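Local structure of putative vitamin-B12 independent methionine synthase family protein (1YPX) at residues 8-13 with 181-186; 142-147 with 159-164; 175-180 with 230-235; 216-221 with 261-266. The protein probably catalyses the zinc-dependent, cobalamin-independent transfer of a methyl group from a methyltetrahydrofolate polyglutamate to homocysteine, giving methionine. All blocks are in the same frame, centred on the assembly; numbering follows the deposited sequence.

Contact 1 of 4, residues 8-13 with 181-186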
loop_
_atom_site.group_PDB
_atom_site.type_symbol
_atom_site.label_atom_id
_atom_site.label_comp_id
_atom_site.label_asym_id
_atom_site.label_seq_id
_atom_site.Cartn_x
_atom_site.Cartn_y
_atom_site.Cartn_z
ATOM N N TYR A 8 -12.894 8.854 -2.434
ATOM C CA TYR A 8 -12.510 9.972 -3.289
ATOM C C TYR A 8 -11.291 10.690 -2.730
ATOM O O TYR A 8 -10.435 11.131 -3.490
ATOM C CB TYR A 8 -13.675 10.944 -3.435
ATOM C CG TYR A 8 -14.911 10.309 -4.024
ATOM C CD1 TYR A 8 -14.885 9.713 -5.278
ATOM C CD2 TYR A 8 -16.111 10.318 -3.330
ATOM C CE1 TYR A 8 -16.032 9.142 -5.823
ATOM C CE2 TYR A 8 -17.258 9.751 -3.861
ATOM C CZ TYR A 8 -17.213 9.169 -5.103
ATOM O OH TYR A 8 -18.357 8.629 -5.625
ATOM N N ALA A 9 -11.231 10.829 -1.408
ATOM C CA ALA A 9 -10.083 11.447 -0.747
ATOM C C ALA A 9 -9.491 10.323 0.090
ATOM O O ALA A 9 -10.000 9.993 1.163
ATOM C CB ALA A 9 -10.511 12.597 0.143
ATOM N N ASP A 10 -8.429 9.720 -0.423
ATOM C CA ASP A 10 -7.786 8.604 0.248
ATOM C C ASP A 10 -6.285 8.899 0.278
ATOM O O ASP A 10 -5.850 9.936 -0.222
ATOM C CB ASP A 10 -8.073 7.332 -0.545
ATOM C CG ASP A 10 -8.180 6.102 0.330
ATOM O OD1 ASP A 10 -7.349 5.964 1.260
ATOM O OD2 ASP A 10 -9.082 5.273 0.075
ATOM N N HIS A 11 -5.496 8.004 0.870
ATOM C CA HIS A 11 -4.051 8.201 0.926
ATOM C C HIS A 11 -3.312 6.876 1.000
ATOM O O HIS A 11 -3.842 5.895 1.519
ATOM C CB HIS A 11 -3.676 9.108 2.105
ATOM C CG HIS A 11 -3.989 8.535 3.453
ATOM N ND1 HIS A 11 -3.012 8.072 4.309
ATOM C CD2 HIS A 11 -5.162 8.402 4.115
ATOM C CE1 HIS A 11 -3.570 7.683 5.441
ATOM N NE2 HIS A 11 -4.877 7.872 5.349
ATOM N N VAL A 12 -2.089 6.848 0.468
ATOM C CA VAL A 12 -1.280 5.630 0.437
ATOM C C VAL A 12 -1.176 4.943 1.795
ATOM O O VAL A 12 -1.364 3.727 1.889
ATOM C CB VAL A 12 0.139 5.924 -0.124
ATOM C CG1 VAL A 12 1.042 4.690 0.010
ATOM C CG2 VAL A 12 0.029 6.318 -1.585
ATOM N N GLY A 13 -0.875 5.714 2.840
ATOM C CA GLY A 13 -0.770 5.127 4.162
ATOM C C GLY A 13 0.332 5.588 5.101
ATOM O O GLY A 13 0.049 5.904 6.259
ATOM N N CYS A 181 -10.066 -6.579 9.356
ATOM C CA CYS A 181 -9.607 -5.673 8.324
ATOM C C CYS A 181 -10.481 -5.761 7.081
ATOM O O CYS A 181 -10.717 -6.849 6.556
ATOM C CB CYS A 181 -8.155 -5.990 7.969
ATOM S SG CYS A 181 -7.340 -4.800 6.864
ATOM N N ARG A 182 -10.960 -4.611 6.606
ATOM C CA ARG A 182 -11.814 -4.564 5.417
ATOM C C ARG A 182 -11.228 -3.680 4.349
ATOM O O ARG A 182 -11.901 -3.354 3.376
ATOM C CB ARG A 182 -13.216 -4.067 5.774
ATOM C CG ARG A 182 -14.268 -5.156 5.679
ATOM C CD ARG A 182 -13.789 -6.366 6.442
ATOM N NE ARG A 182 -14.855 -7.049 7.144
ATOM C CZ ARG A 182 -14.650 -8.080 7.950
ATOM N NH1 ARG A 182 -13.414 -8.525 8.136
ATOM N NH2 ARG A 182 -15.676 -8.658 8.567
ATOM N N TYR A 183 -9.970 -3.299 4.547
ATOM C CA TYR A 183 -9.252 -2.446 3.605
ATOM C C TYR A 183 -7.741 -2.726 3.735
ATOM O O TYR A 183 -7.067 -2.199 4.635
ATOM C CB TYR A 183 -9.585 -0.975 3.906
ATOM C CG TYR A 183 -9.149 0.038 2.867
ATOM C CD1 TYR A 183 -9.433 1.391 3.027
ATOM C CD2 TYR A 183 -8.378 -0.334 1.778
ATOM C CE1 TYR A 183 -8.945 2.348 2.133
ATOM C CE2 TYR A 183 -7.884 0.609 0.880
ATOM C CZ TYR A 183 -8.164 1.950 1.065
ATOM O OH TYR A 183 -7.631 2.893 0.213
ATOM N N LEU A 184 -7.243 -3.576 2.833
ATOM C CA LEU A 184 -5.837 -3.976 2.779
ATOM C C LEU A 184 -5.167 -3.479 1.494
ATOM O O LEU A 184 -5.728 -3.584 0.405
ATOM C CB LEU A 184 -5.706 -5.508 2.832
ATOM C CG LEU A 184 -4.293 -6.032 3.166
ATOM C CD1 LEU A 184 -4.004 -5.743 4.640
ATOM C CD2 LEU A 184 -4.183 -7.535 2.897
ATOM N N GLN A 185 -3.951 -2.965 1.626
ATOM C CA GLN A 185 -3.218 -2.442 0.492
ATOM C C GLN A 185 -1.844 -3.092 0.290
ATOM O O GLN A 185 -1.044 -3.221 1.229
ATOM C CB GLN A 185 -3.065 -0.930 0.643
ATOM C CG GLN A 185 -2.068 -0.323 -0.322
ATOM C CD GLN A 185 -2.354 1.131 -0.599
ATOM O OE1 GLN A 185 -3.452 1.479 -1.030
ATOM N NE2 GLN A 185 -1.369 1.989 -0.353
ATOM N N LEU A 186 -1.584 -3.497 -0.949
ATOM C CA LEU A 186 -0.322 -4.127 -1.326
ATOM C C LEU A 186 0.610 -3.079 -1.929
ATOM O O LEU A 186 0.308 -2.492 -2.967
ATOM C CB LEU A 186 -0.586 -5.240 -2.345
ATOM C CG LEU A 186 -0.848 -6.687 -1.860
ATOM C CD1 LEU A 186 -1.441 -6.716 -0.453
ATOM C CD2 LEU A 186 -1.778 -7.385 -2.841
#
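Gln185, Tyr183 and Asp10 bury the most surface in this wholly interior contact, where the inward-facing side chains of strand 183-188 meet an irregular loop near the amino terminus. The side chains of Tyr183 and Asp10 come from opposite directions. The phenol OH of Tyr183 donates to Asp10 OD2 at 2.8 Å, and it arrives from above the carboxylate, 44° out of its plane. The carboxylate sits at the edge of the ring with its plane turned 83° from it, almost perpendicular. The other oxygen, Asp10 OD1, uses its anti lone pair for the backbone N of His11, 2.8 Å off. Gln185 places CG opposite its backbone N (chi1 168°) and stays extended, which carries the amide across the Val12 side chain at about a right angle. There Gln185 NE2 lies 3.6 Å from Val12 CG1 and near the Val12 carbonyl, at an angle too poor for a hydrogen bond. Both residues pack on His237, which may belong to a metal site, as would suit the family. Phe7 N and Ser60 OG add further bonds to Asp10. Gln185 OE1 is bonded to Thr235 OG1 and Lys134 NZ, and the same lysine also reaches Tyr183 OH and His11 O. The link between loop and strand is thus largely polar, one direct bond plus Lys134, which probably helps tie the two together.

Contact 2 of 4, residues 142-147 with 159-164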
loop_
_atom_site.group_PDB
_atom_site.type_symbol
_atom_site.label_atom_id
_atom_site.label_comp_id
_atom_site.label_asym_id
_atom_site.label_seq_id
_atom_site.Cartn_x
_atom_site.Cartn_y
_atom_site.Cartn_z
HETATM N N MSE A 142 7.044 -8.727 -3.987
HETATM C CA MSE A 142 8.144 -7.964 -3.414
HETATM C C MSE A 142 9.177 -8.902 -2.787
HETATM O O MSE A 142 10.357 -8.558 -2.681
HETATM C CB MSE A 142 7.610 -6.972 -2.375
HETATM C CG MSE A 142 7.035 -5.704 -2.988
HETATM SE SE MSE A 142 8.397 -4.349 -3.383
HETATM C CE MSE A 142 9.235 -5.120 -4.943
ATOM N N LEU A 143 8.729 -10.093 -2.391
ATOM C CA LEU A 143 9.609 -11.092 -1.787
ATOM C C LEU A 143 10.386 -11.804 -2.874
ATOM O O LEU A 143 11.572 -12.098 -2.721
ATOM C CB LEU A 143 8.803 -12.132 -0.998
ATOM C CG LEU A 143 9.616 -13.242 -0.326
ATOM C CD1 LEU A 143 10.695 -12.632 0.532
ATOM C CD2 LEU A 143 8.716 -14.109 0.514
ATOM N N HIS A 144 9.695 -12.093 -3.968
ATOM C CA HIS A 144 10.303 -12.768 -5.098
ATOM C C HIS A 144 11.532 -12.006 -5.573
ATOM O O HIS A 144 12.597 -12.592 -5.761
ATOM C CB HIS A 144 9.282 -12.887 -6.230
ATOM C CG HIS A 144 9.834 -13.472 -7.492
ATOM N ND1 HIS A 144 10.631 -12.756 -8.360
ATOM C CD2 HIS A 144 9.674 -14.696 -8.050
ATOM C CE1 HIS A 144 10.936 -13.513 -9.401
ATOM N NE2 HIS A 144 10.366 -14.694 -9.238
ATOM N N TYR A 145 11.383 -10.699 -5.747
ATOM C CA TYR A 145 12.486 -9.878 -6.211
ATOM C C TYR A 145 13.539 -9.601 -5.151
ATOM O O TYR A 145 14.601 -10.221 -5.151
ATOM C CB TYR A 145 11.969 -8.549 -6.774
ATOM C CG TYR A 145 13.069 -7.609 -7.238
ATOM C CD1 TYR A 145 14.134 -8.072 -8.024
ATOM C CD2 TYR A 145 13.041 -6.253 -6.901
ATOM C CE1 TYR A 145 15.149 -7.205 -8.464
ATOM C CE2 TYR A 145 14.047 -5.379 -7.337
ATOM C CZ TYR A 145 15.094 -5.861 -8.115
ATOM O OH TYR A 145 16.076 -4.995 -8.541
ATOM N N ARG A 146 13.241 -8.665 -4.256
ATOM C CA ARG A 146 14.173 -8.275 -3.203
ATOM C C ARG A 146 14.609 -9.416 -2.281
ATOM O O ARG A 146 15.409 -9.214 -1.365
ATOM C CB ARG A 146 13.571 -7.132 -2.375
ATOM C CG ARG A 146 13.495 -5.793 -3.111
ATOM C CD ARG A 146 14.242 -4.686 -2.361
ATOM N NE ARG A 146 15.686 -4.919 -2.324
ATOM C CZ ARG A 146 16.490 -4.845 -3.383
ATOM N NH1 ARG A 146 15.998 -4.537 -4.577
ATOM N NH2 ARG A 146 17.791 -5.087 -3.250
ATOM N N GLY A 147 14.096 -10.615 -2.535
ATOM C CA GLY A 147 14.449 -11.761 -1.711
ATOM C C GLY A 147 15.421 -12.737 -2.352
ATOM O O GLY A 147 15.242 -13.158 -3.502
ATOM N N GLU A 159 7.969 -22.736 -9.599
ATOM C CA GLU A 159 6.533 -22.868 -9.372
ATOM C C GLU A 159 6.271 -23.166 -7.906
ATOM O O GLU A 159 5.361 -22.602 -7.306
ATOM C CB GLU A 159 5.956 -23.997 -10.237
ATOM C CG GLU A 159 6.348 -23.928 -11.717
ATOM C CD GLU A 159 5.600 -24.944 -12.588
ATOM O OE1 GLU A 159 5.635 -26.157 -12.266
ATOM O OE2 GLU A 159 4.986 -24.526 -13.598
ATOM N N LYS A 160 7.083 -24.050 -7.337
ATOM C CA LYS A 160 6.953 -24.437 -5.935
ATOM C C LYS A 160 7.037 -23.193 -5.046
ATOM O O LYS A 160 6.215 -23.004 -4.146
ATOM C CB LYS A 160 8.061 -25.434 -5.573
ATOM C CG LYS A 160 7.683 -26.465 -4.522
ATOM C CD LYS A 160 7.614 -25.875 -3.124
ATOM C CE LYS A 160 7.292 -26.948 -2.074
ATOM N NZ LYS A 160 8.340 -28.007 -1.955
ATOM N N PHE A 161 8.022 -22.341 -5.321
ATOM C CA PHE A 161 8.218 -21.107 -4.560
ATOM C C PHE A 161 6.994 -20.195 -4.631
ATOM O O PHE A 161 6.482 -19.752 -3.598
ATOM C CB PHE A 161 9.441 -20.352 -5.077
ATOM C CG PHE A 161 9.615 -18.995 -4.466
ATOM C CD1 PHE A 161 9.776 -18.848 -3.093
ATOM C CD2 PHE A 161 9.639 -17.857 -5.270
ATOM C CE1 PHE A 161 9.964 -17.583 -2.528
ATOM C CE2 PHE A 161 9.826 -16.582 -4.716
ATOM C CZ PHE A 161 9.989 -16.442 -3.345
ATOM N N ALA A 162 6.521 -19.935 -5.853
ATOM C CA ALA A 162 5.357 -19.073 -6.063
ATOM C C ALA A 162 4.113 -19.610 -5.369
ATOM O O ALA A 162 3.365 -18.851 -4.751
ATOM C CB ALA A 162 5.084 -18.899 -7.555
ATOM N N ASN A 163 3.884 -20.912 -5.458
ATOM C CA ASN A 163 2.709 -21.490 -4.813
ATOM C C ASN A 163 2.665 -21.250 -3.303
ATOM O O ASN A 163 1.708 -20.670 -2.808
ATOM C CB ASN A 163 2.620 -22.989 -5.096
ATOM C CG ASN A 163 2.549 -23.303 -6.577
ATOM O OD1 ASN A 163 2.357 -24.460 -6.967
ATOM N ND2 ASN A 163 2.710 -22.275 -7.416
ATOM N N ASP A 164 3.692 -21.691 -2.584
ATOM C CA ASP A 164 3.736 -21.532 -1.130
ATOM C C ASP A 164 3.577 -20.074 -0.721
ATOM O O ASP A 164 2.827 -19.761 0.206
ATOM C CB ASP A 164 5.062 -22.068 -0.551
ATOM C CG ASP A 164 5.271 -23.570 -0.799
ATOM O OD1 ASP A 164 6.273 -24.125 -0.282
ATOM O OD2 ASP A 164 4.448 -24.204 -1.506
#
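The shortest sound polar bond here, Asn163 N to Glu159 O at 2.9 Å, runs within helix 158-178 and belongs to the turn that holds out Phe161, the side chain that meets Leu143 and His144 of helix 141-146. Between these two segments the contacts are carbon against carbon. Phe161 leads with the edge of its ring: CE2 comes to 3.8 Å from His144 CD2, and the neighbouring CZ to 4.4 Å from Leu143 CG. The CA of His144 also lies in the ring plane, 3.9 Å from Phe161 CE2, so the aromatic edge abuts the helix backbone itself. The reach depends on torsion, since CG of Phe161 stands opposite the backbone N (chi1 173°) and the ring projects across the gap. His144 has a similar first torsion, yet its imidazole runs obliquely past the phenyl group and presents a carbon, not a nitrogen, to it. Other aromatic groups extend the packing: Tyr217 of helix 213-224 meets the His144 ring edge-to-face, and Tyr154 meets Phe161 with the planes about 55° apart. Leu143 also touches Val103 and Ile105 of strand 103-106, while Phe161 rests on Ile109 of strand 108-110. The short helix that follows strand 132-138 is thus packed against the long helix that precedes strand 183-188. Chemically the contact implies dispersion and shape fit without directional bonding, and the ring nitrogens of His144 take no part in it between residues 142-147 and 159-164.

Contact 3 of 4, residues 175-180 with 230-235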
loop_
_atom_site.group_PDB
_atom_site.type_symbol
_atom_site.label_atom_id
_atom_site.label_comp_id
_atom_site.label_asym_id
_atom_site.label_seq_id
_atom_site.Cartn_x
_atom_site.Cartn_y
_atom_site.Cartn_z
ATOM N N ALA A 175 -6.017 -13.948 7.995
ATOM C CA ALA A 175 -5.733 -13.565 9.376
ATOM C C ALA A 175 -6.068 -12.098 9.619
ATOM O O ALA A 175 -6.537 -11.752 10.702
ATOM C CB ALA A 175 -4.272 -13.838 9.713
ATOM N N PHE A 176 -5.821 -11.243 8.617
ATOM C CA PHE A 176 -6.130 -9.802 8.715
ATOM C C PHE A 176 -7.638 -9.611 8.684
ATOM O O PHE A 176 -8.198 -8.824 9.453
ATOM C CB PHE A 176 -5.519 -9.007 7.548
ATOM C CG PHE A 176 -4.140 -8.485 7.827
ATOM C CD1 PHE A 176 -3.925 -7.520 8.797
ATOM C CD2 PHE A 176 -3.048 -8.973 7.135
ATOM C CE1 PHE A 176 -2.642 -7.047 9.063
ATOM C CE2 PHE A 176 -1.767 -8.506 7.402
ATOM C CZ PHE A 176 -1.567 -7.548 8.366
ATOM N N TYR A 177 -8.295 -10.330 7.782
ATOM C CA TYR A 177 -9.739 -10.220 7.686
ATOM C C TYR A 177 -10.335 -10.581 9.035
ATOM O O TYR A 177 -11.058 -9.790 9.629
ATOM C CB TYR A 177 -10.288 -11.157 6.618
ATOM C CG TYR A 177 -11.777 -11.041 6.472
ATOM C CD1 TYR A 177 -12.347 -10.060 5.670
ATOM C CD2 TYR A 177 -12.624 -11.900 7.160
ATOM C CE1 TYR A 177 -13.735 -9.943 5.554
ATOM C CE2 TYR A 177 -14.002 -11.791 7.051
ATOM C CZ TYR A 177 -14.553 -10.817 6.250
ATOM O OH TYR A 177 -15.926 -10.731 6.158
ATOM N N ASP A 178 -10.005 -11.772 9.523
ATOM C CA ASP A 178 -10.518 -12.241 10.807
ATOM C C ASP A 178 -10.302 -11.206 11.900
ATOM O O ASP A 178 -11.148 -11.042 12.786
ATOM C CB ASP A 178 -9.832 -13.547 11.209
ATOM C CG ASP A 178 -9.928 -14.614 10.137
ATOM O OD1 ASP A 178 -9.253 -15.657 10.275
ATOM O OD2 ASP A 178 -10.677 -14.420 9.154
ATOM N N ALA A 179 -9.162 -10.521 11.846
ATOM C CA ALA A 179 -8.826 -9.498 12.833
ATOM C C ALA A 179 -9.741 -8.298 12.667
ATOM O O ALA A 179 -9.764 -7.393 13.510
ATOM C CB ALA A 179 -7.374 -9.078 12.678
ATOM N N GLY A 180 -10.492 -8.299 11.568
ATOM C CA GLY A 180 -11.420 -7.217 11.289
ATOM C C GLY A 180 -11.003 -6.210 10.222
ATOM O O GLY A 180 -11.540 -5.111 10.179
ATOM N N ALA A 230 -15.784 -11.031 0.050
ATOM C CA ALA A 230 -16.585 -10.076 -0.700
ATOM C C ALA A 230 -16.575 -8.643 -0.145
ATOM O O ALA A 230 -16.547 -7.682 -0.914
ATOM C CB ALA A 230 -18.014 -10.588 -0.786
ATOM N N ASP A 231 -16.602 -8.497 1.179
ATOM C CA ASP A 231 -16.622 -7.167 1.809
ATOM C C ASP A 231 -15.249 -6.570 2.101
ATOM O O ASP A 231 -15.149 -5.517 2.734
ATOM C CB ASP A 231 -17.398 -7.207 3.124
ATOM C CG ASP A 231 -16.794 -8.175 4.120
ATOM O OD1 ASP A 231 -17.083 -8.065 5.336
ATOM O OD2 ASP A 231 -16.030 -9.058 3.679
HETATM N N MSE A 232 -14.191 -7.243 1.673
HETATM C CA MSE A 232 -12.862 -6.719 1.909
HETATM C C MSE A 232 -12.334 -6.076 0.631
HETATM O O MSE A 232 -12.501 -6.615 -0.465
HETATM C CB MSE A 232 -11.917 -7.825 2.377
HETATM C CG MSE A 232 -10.514 -7.318 2.701
HETATM SE SE MSE A 232 -9.250 -8.727 3.174
HETATM C CE MSE A 232 -9.345 -9.697 1.526
ATOM N N VAL A 233 -11.708 -4.912 0.776
ATOM C CA VAL A 233 -11.153 -4.189 -0.366
ATOM C C VAL A 233 -9.632 -4.393 -0.382
ATOM O O VAL A 233 -8.964 -4.310 0.649
ATOM C CB VAL A 233 -11.495 -2.666 -0.269
ATOM C CG1 VAL A 233 -10.918 -1.907 -1.460
ATOM C CG2 VAL A 233 -13.002 -2.466 -0.205
ATOM N N ILE A 234 -9.086 -4.696 -1.551
ATOM C CA ILE A 234 -7.652 -4.870 -1.656
ATOM C C ILE A 234 -7.098 -3.976 -2.742
ATOM O O ILE A 234 -7.211 -4.270 -3.928
ATOM C CB ILE A 234 -7.260 -6.324 -1.935
ATOM C CG1 ILE A 234 -7.587 -7.175 -0.690
ATOM C CG2 ILE A 234 -5.767 -6.392 -2.309
ATOM C CD1 ILE A 234 -7.007 -8.604 -0.681
ATOM N N THR A 235 -6.517 -2.864 -2.324
ATOM C CA THR A 235 -5.949 -1.912 -3.254
ATOM C C THR A 235 -4.469 -2.178 -3.419
ATOM O O THR A 235 -3.823 -2.807 -2.568
ATOM C CB THR A 235 -6.113 -0.463 -2.748
ATOM O OG1 THR A 235 -5.548 -0.335 -1.426
ATOM C CG2 THR A 235 -7.579 -0.071 -2.748
#
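Tyr177 spans this contact from a buried selenomethionine to an exposed aspartate, so one side chain displays both a packed and a solvent-facing half. On the packed side, the ring edge of Tyr177 meets Met232, with CD1 at 4.0 Å from its CB and 4.2 Å from its SE. The two side chains cross at a slant, and the bend of Met232 at its last torsion (chi3 60°) turns the end methyl away from the ring. On the outer side the hydroxyl approaches the Asp231 carboxylate, which lies at the ring edge with its plane tilted 62° from the ring. Tyr177 OH is 3.0 Å from both OD1 and OD2 of Asp231. Arg182 joins on this outer side, bridging to Asp231 OD1 and making a cation-pi contact with Tyr177. At the end of helix 158-178, Gly180 completes a Schellman motif that turns the chain toward strand 183-188, while Met232 stands just ahead of strand 233-238. The chemistry is that of an apolar ring edge joined to a polar outer end, where the carboxylate also takes the salt bridge from Arg182, which probably helps hold it in place.

Contact 4 of 4, residues 216-221 with 261-266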
loop_
_atom_site.group_PDB
_atom_site.type_symbol
_atom_site.label_atom_id
_atom_site.label_comp_id
_atom_site.label_asym_id
_atom_site.label_seq_id
_atom_site.Cartn_x
_atom_site.Cartn_y
_atom_site.Cartn_z
ATOM N N THR A 216 4.735 -13.912 -14.007
ATOM C CA THR A 216 4.940 -14.575 -12.722
ATOM C C THR A 216 4.222 -13.765 -11.626
ATOM O O THR A 216 3.514 -14.331 -10.789
ATOM C CB THR A 216 6.458 -14.720 -12.389
ATOM O OG1 THR A 216 7.043 -13.429 -12.207
ATOM C CG2 THR A 216 7.188 -15.430 -13.518
ATOM N N TYR A 217 4.376 -12.440 -11.677
ATOM C CA TYR A 217 3.754 -11.524 -10.717
ATOM C C TYR A 217 2.230 -11.467 -10.812
ATOM O O TYR A 217 1.540 -11.627 -9.807
ATOM C CB TYR A 217 4.318 -10.111 -10.890
ATOM C CG TYR A 217 5.775 -9.971 -10.503
ATOM C CD1 TYR A 217 6.425 -8.743 -10.601
ATOM C CD2 TYR A 217 6.498 -11.064 -10.009
ATOM C CE1 TYR A 217 7.757 -8.600 -10.215
ATOM C CE2 TYR A 217 7.830 -10.934 -9.620
ATOM C CZ TYR A 217 8.452 -9.695 -9.725
ATOM O OH TYR A 217 9.757 -9.546 -9.316
ATOM N N LYS A 218 1.702 -11.236 -12.011
ATOM C CA LYS A 218 0.252 -11.173 -12.188
ATOM C C LYS A 218 -0.409 -12.438 -11.646
ATOM O O LYS A 218 -1.447 -12.375 -10.984
ATOM C CB LYS A 218 -0.115 -11.011 -13.664
ATOM C CG LYS A 218 -1.607 -11.184 -13.938
ATOM C CD LYS A 218 -1.846 -11.875 -15.274
ATOM C CE LYS A 218 -1.299 -13.310 -15.277
ATOM N NZ LYS A 218 -1.261 -13.938 -16.645
ATOM N N ASN A 219 0.190 -13.586 -11.933
ATOM C CA ASN A 219 -0.350 -14.852 -11.460
ATOM C C ASN A 219 -0.109 -15.017 -9.966
ATOM O O ASN A 219 -0.918 -15.615 -9.259
ATOM C CB ASN A 219 0.292 -16.010 -12.225
ATOM C CG ASN A 219 -0.017 -15.968 -13.710
ATOM O OD1 ASN A 219 -1.165 -16.127 -14.120
ATOM N ND2 ASN A 219 1.010 -15.746 -14.522
ATOM N N LEU A 220 1.011 -14.483 -9.492
ATOM C CA LEU A 220 1.354 -14.557 -8.073
ATOM C C LEU A 220 0.352 -13.760 -7.242
ATOM O O LEU A 220 -0.155 -14.244 -6.223
ATOM C CB LEU A 220 2.760 -14.004 -7.844
ATOM C CG LEU A 220 3.185 -13.848 -6.383
ATOM C CD1 LEU A 220 3.056 -15.178 -5.646
ATOM C CD2 LEU A 220 4.622 -13.344 -6.329
ATOM N N ILE A 221 0.074 -12.539 -7.703
ATOM C CA ILE A 221 -0.850 -11.635 -7.041
ATOM C C ILE A 221 -2.267 -12.183 -7.050
ATOM O O ILE A 221 -2.901 -12.305 -6.000
ATOM C CB ILE A 221 -0.922 -10.265 -7.735
ATOM C CG1 ILE A 221 0.479 -9.673 -7.933
ATOM C CG2 ILE A 221 -1.844 -9.356 -6.953
ATOM C CD1 ILE A 221 1.354 -9.709 -6.718
ATOM N N PHE A 261 -3.898 -3.281 -15.229
ATOM C CA PHE A 261 -5.278 -2.833 -15.170
ATOM C C PHE A 261 -6.239 -3.759 -15.906
ATOM O O PHE A 261 -7.455 -3.613 -15.796
ATOM C CB PHE A 261 -5.379 -1.410 -15.716
ATOM C CG PHE A 261 -4.371 -0.468 -15.125
ATOM C CD1 PHE A 261 -4.163 -0.420 -13.752
ATOM C CD2 PHE A 261 -3.626 0.371 -15.947
ATOM C CE1 PHE A 261 -3.223 0.452 -13.208
ATOM C CE2 PHE A 261 -2.684 1.247 -15.412
ATOM C CZ PHE A 261 -2.482 1.289 -14.041
ATOM N N GLY A 262 -5.697 -4.721 -16.645
ATOM C CA GLY A 262 -6.555 -5.638 -17.370
ATOM C C GLY A 262 -6.601 -7.046 -16.805
ATOM O O GLY A 262 -7.646 -7.695 -16.830
ATOM N N LYS A 263 -5.475 -7.518 -16.280
ATOM C CA LYS A 263 -5.393 -8.868 -15.740
ATOM C C LYS A 263 -5.463 -8.989 -14.213
ATOM O O LYS A 263 -6.034 -9.945 -13.684
ATOM C CB LYS A 263 -4.112 -9.533 -16.251
ATOM C CG LYS A 263 -4.047 -9.681 -17.767
ATOM C CD LYS A 263 -2.798 -10.447 -18.211
ATOM C CE LYS A 263 -2.705 -10.546 -19.740
ATOM N NZ LYS A 263 -1.419 -11.141 -20.214
ATOM N N LEU A 264 -4.878 -8.024 -13.514
ATOM C CA LEU A 264 -4.852 -8.015 -12.049
ATOM C C LEU A 264 -6.250 -7.909 -11.447
ATOM O O LEU A 264 -6.984 -6.971 -11.746
ATOM C CB LEU A 264 -4.008 -6.838 -11.567
ATOM C CG LEU A 264 -2.973 -7.133 -10.496
ATOM C CD1 LEU A 264 -3.661 -7.780 -9.305
ATOM C CD2 LEU A 264 -1.904 -8.040 -11.066
ATOM N N ASN A 265 -6.608 -8.851 -10.577
ATOM C CA ASN A 265 -7.932 -8.853 -9.949
ATOM C C ASN A 265 -8.017 -8.039 -8.670
ATOM O O ASN A 265 -8.504 -8.512 -7.638
ATOM C CB ASN A 265 -8.369 -10.285 -9.674
ATOM C CG ASN A 265 -8.619 -11.044 -10.940
ATOM O OD1 ASN A 265 -9.375 -10.588 -11.793
ATOM N ND2 ASN A 265 -7.992 -12.200 -11.080
ATOM N N ILE A 266 -7.568 -6.794 -8.760
ATOM C CA ILE A 266 -7.550 -5.900 -7.620
ATOM C C ILE A 266 -8.662 -4.845 -7.675
ATOM O O ILE A 266 -9.125 -4.468 -8.748
ATOM C CB ILE A 266 -6.129 -5.289 -7.504
ATOM C CG1 ILE A 266 -5.522 -5.702 -6.171
ATOM C CG2 ILE A 266 -6.145 -3.792 -7.663
ATOM C CD1 ILE A 266 -4.037 -5.485 -6.096
#
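Two lysines lying against each other are the oddity of this contact: Lys218 CD and Lys263 CD approach to 3.4 Å, and Lys218 NZ and Lys263 NZ are 4.5 Å apart. The aliphatic portions do the touching, crossing at a slant, and Lys218 CD also meets CB of Lys263. Lys263 is extended beyond CG, whereas Lys218 bends at chi2 and chi3, which turns its ammonium group back toward its own helix. There it forms a salt bridge with Glu215 OE1, a negative partner that probably eases the proximity of the two positive charges. Lys263 also touches a crystal neighbour. Deeper in, the pairing becomes purely apolar. Leu264 turns its two methyls to the helix: CD1 packs on Ile221 CG2 at 3.4 Å, and CD2 lies 4.0 Å from Lys218 CA, close over the helix backbone. Ile221 can offer CG2 because that branch stands opposite its backbone N, with CG1 on another side. Next to Leu264 the loop makes an inverse gamma turn centred on Asn265, closed by a weak bond from Ile266 N to Leu264 O at 3.0 Å. Asn222 OD1 accepts from Asn265 N, tying that turn to the next residue of the helix. In the fold, helix 213-224 is wedged between this loop and helix 141-146, whose Ala141 touches Tyr217, Leu220 and Ile221, while beneath the loop Leu264 rests on Phe269 of strand 268-272 and Ile266 on Ile234 and Met236 of strand 233-238.

The four contacts lie at different depths of one TIM-barrel-like catalytic domain. The centre of contact 1 is innermost, about 7 Å from the centre of the chain, and that of contact 2 outermost at about 19 Å. Contacts 1 and 3 have centres 11 Å apart and meet through neighbouring strands 183-188 and 233-238 of the parallel sheet. Contacts 2 and 3 use opposite ends of helix 158-178, their centres 22 Å apart; contacts 2 and 4 touch through aromatic side chains, contacts 3 and 4 through Ile234 and Ile266. Along the chain contact 2 is nested within contact 1, and contact 3 alternates with both 1 and 4. Together they join sheet strands with the helices and loops packed round them.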